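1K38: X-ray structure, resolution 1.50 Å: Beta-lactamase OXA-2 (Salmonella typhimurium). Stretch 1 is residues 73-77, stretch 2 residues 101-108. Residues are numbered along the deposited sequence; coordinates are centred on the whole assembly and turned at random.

Stretch 1 73-77: IFRWD
Stretch 2 (101-108) VWVYELFA

This is a small aromatic contact, burying 289 Å² summed over both sides, in which an extended, irregular segment meets one helix through packing, with no hydrogen bond between the two. Residues 73-76 keep phi between -109° and -72° and psi between 127° and 140°; Asp 77 breaks the run at -79°/-5°. The helix carries i to i+4 bonds such as Ala 108 N to Tyr 104 O (2.9 Å). The nearest CA atoms across the contact are those of Phe 74 and Val 103, 7.1 Å apart.

Val 103 and Phe 107, one helical turn apart, together receive one ring, that of Phe 74, which points toward the helix with chi1 m (-60°) and chi2 86°. Phe 107, chi1 m and chi2 -22°, starts sideways, but its end comes nearer and turns its ring edge to the face of Phe 74 in an offset edge-to-face pair: centroids 5.3 Å apart, planes at 77°, Phe 74 CZ to Phe 107 CE1 3.5 Å. Val 103, chi1 t, adds a looser contact, its CG1 4.3 Å from Phe 74 CD1.

Trp 102 is the helix's broadest contributor. With chi1 p (65°) and chi2 -99°, it turns the far edge of its six-membered ring to the loop and serves three successive residues through one atom: Trp 102 CH2 is 3.7 Å from Phe 74 O, 3.5 Å from Arg 75 O and 3.7 Å from Trp 76 CA. The Phe 74 oxygen sits at the indole edge, near its plane. Trp 102 CZ3 also reaches Phe 74 CB at 4.2 Å.

Trp 76, chi1 t and chi2 50°, points sideways and brings CB within 4.0 Å of Trp 102 CZ2; the five-membered rings remain oblique, centroids 6.0 Å apart and planes at 35°. Arg 75 points away and meets Trp 102 through its backbone.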

# COMPACT_ATOMS: atom_id res chain seq x y z
N ILE A 73 -15.00 6.54 -11.28
CA ILE A 73 -15.46 5.31 -11.91
C ILE A 73 -15.62 5.50 -13.41
O ILE A 73 -16.15 6.51 -13.88
CB ILE A 73 -16.82 4.86 -11.32
CG1 ILE A 73 -16.65 4.52 -9.84
CG2 ILE A 73 -17.35 3.67 -12.10
CD1 ILE A 73 -17.94 4.11 -9.16
N PHE A 74 -15.14 4.53 -14.17
CA PHE A 74 -15.25 4.56 -15.62
C PHE A 74 -16.26 3.49 -16.01
O PHE A 74 -16.14 2.34 -15.60
CB PHE A 74 -13.88 4.32 -16.26
CG PHE A 74 -12.86 5.34 -15.85
CD1 PHE A 74 -12.12 5.17 -14.68
CD2 PHE A 74 -12.70 6.51 -16.58
CE1 PHE A 74 -11.23 6.16 -14.25
CE2 PHE A 74 -11.81 7.51 -16.16
CZ PHE A 74 -11.08 7.33 -14.99
N ARG A 75 -17.26 3.89 -16.79
CA ARG A 75 -18.33 2.99 -17.19
C ARG A 75 -18.04 2.03 -18.34
O ARG A 75 -17.57 2.44 -19.40
CB ARG A 75 -19.58 3.81 -17.52
CG ARG A 75 -19.99 4.78 -16.42
CD ARG A 75 -20.29 4.05 -15.12
NE ARG A 75 -20.50 4.98 -14.01
CZ ARG A 75 -20.79 4.61 -12.77
NH1 ARG A 75 -20.90 3.33 -12.46
NH2 ARG A 75 -20.95 5.53 -11.83
N TRP A 76 -18.34 0.76 -18.10
CA TRP A 76 -18.15 -0.31 -19.08
C TRP A 76 -19.21 -0.15 -20.18
O TRP A 76 -20.37 0.16 -19.88
CB TRP A 76 -18.29 -1.66 -18.38
CG TRP A 76 -18.30 -2.87 -19.27
CD1 TRP A 76 -17.41 -3.18 -20.26
CD2 TRP A 76 -19.23 -3.96 -19.20
NE1 TRP A 76 -17.72 -4.40 -20.81
CE2 TRP A 76 -18.83 -4.90 -20.18
CE3 TRP A 76 -20.35 -4.24 -18.41
CZ2 TRP A 76 -19.52 -6.11 -20.39
CZ3 TRP A 76 -21.03 -5.44 -18.62
CH2 TRP A 76 -20.61 -6.35 -19.60
N ASP A 77 -18.81 -0.36 -21.43
CA ASP A 77 -19.74 -0.23 -22.55
C ASP A 77 -20.68 -1.41 -22.75
O ASP A 77 -21.56 -1.37 -23.61
CB ASP A 77 -18.96 0.03 -23.85
CG ASP A 77 -17.85 -0.99 -24.08
OD1 ASP A 77 -18.03 -2.17 -23.71
OD2 ASP A 77 -16.81 -0.60 -24.65
N VAL A 101 -7.33 -2.83 -20.28
CA VAL A 101 -6.84 -1.97 -21.34
C VAL A 101 -7.79 -0.87 -21.81
O VAL A 101 -7.34 0.26 -22.04
CB VAL A 101 -6.40 -2.80 -22.56
CG1 VAL A 101 -5.80 -1.89 -23.63
CG2 VAL A 101 -5.41 -3.88 -22.14
N TRP A 102 -9.08 -1.16 -21.94
CA TRP A 102 -9.99 -0.13 -22.43
C TRP A 102 -10.01 1.14 -21.59
O TRP A 102 -10.26 2.23 -22.12
CB TRP A 102 -11.42 -0.66 -22.63
CG TRP A 102 -12.18 -1.11 -21.41
CD1 TRP A 102 -12.34 -2.39 -20.97
CD2 TRP A 102 -12.96 -0.28 -20.53
NE1 TRP A 102 -13.18 -2.42 -19.88
CE2 TRP A 102 -13.57 -1.14 -19.59
CE3 TRP A 102 -13.20 1.10 -20.45
CZ2 TRP A 102 -14.42 -0.66 -18.58
CZ3 TRP A 102 -14.04 1.57 -19.44
CH2 TRP A 102 -14.64 0.69 -18.52
N VAL A 103 -9.74 1.03 -20.29
CA VAL A 103 -9.72 2.21 -19.44
C VAL A 103 -8.55 3.10 -19.84
O VAL A 103 -8.70 4.32 -19.98
CB VAL A 103 -9.56 1.82 -17.94
CG1 VAL A 103 -9.30 3.06 -17.10
CG2 VAL A 103 -10.81 1.12 -17.46
N TYR A 104 -7.39 2.49 -20.05
CA TYR A 104 -6.22 3.26 -20.43
C TYR A 104 -6.28 3.75 -21.87
O TYR A 104 -5.56 4.68 -22.24
CB TYR A 104 -4.95 2.45 -20.14
CG TYR A 104 -4.66 2.39 -18.66
CD1 TYR A 104 -5.45 1.61 -17.81
CD2 TYR A 104 -3.66 3.18 -18.09
CE1 TYR A 104 -5.25 1.62 -16.43
CE2 TYR A 104 -3.46 3.20 -16.70
CZ TYR A 104 -4.26 2.42 -15.88
OH TYR A 104 -4.08 2.45 -14.51
N GLU A 105 -7.13 3.14 -22.68
CA GLU A 105 -7.29 3.59 -24.06
C GLU A 105 -7.99 4.95 -23.97
O GLU A 105 -7.71 5.86 -24.74
CB GLU A 105 -8.14 2.61 -24.86
CG GLU A 105 -7.41 1.33 -25.24
CD GLU A 105 -8.31 0.35 -25.98
OE1 GLU A 105 -8.96 0.76 -26.96
OE2 GLU A 105 -8.35 -0.83 -25.58
N LEU A 106 -8.89 5.07 -23.00
CA LEU A 106 -9.61 6.31 -22.78
C LEU A 106 -8.61 7.40 -22.38
O LEU A 106 -8.67 8.52 -22.89
CB LEU A 106 -10.65 6.14 -21.67
CG LEU A 106 -12.02 5.57 -22.06
CD1 LEU A 106 -12.82 6.64 -22.79
CD2 LEU A 106 -11.87 4.33 -22.92
N PHE A 107 -7.69 7.06 -21.49
CA PHE A 107 -6.68 8.02 -21.04
C PHE A 107 -5.81 8.44 -22.22
O PHE A 107 -5.52 9.62 -22.40
CB PHE A 107 -5.77 7.42 -19.97
CG PHE A 107 -6.48 7.01 -18.70
CD1 PHE A 107 -7.71 7.55 -18.36
CD2 PHE A 107 -5.88 6.10 -17.84
CE1 PHE A 107 -8.34 7.19 -17.16
CE2 PHE A 107 -6.49 5.73 -16.64
CZ PHE A 107 -7.72 6.28 -16.30
N ALA A 108 -5.38 7.46 -23.01
CA ALA A 108 -4.52 7.72 -24.16
C ALA A 108 -5.17 8.70 -25.13
O ALA A 108 -4.51 9.61 -25.64
CB ALA A 108 -4.19 6.41 -24.87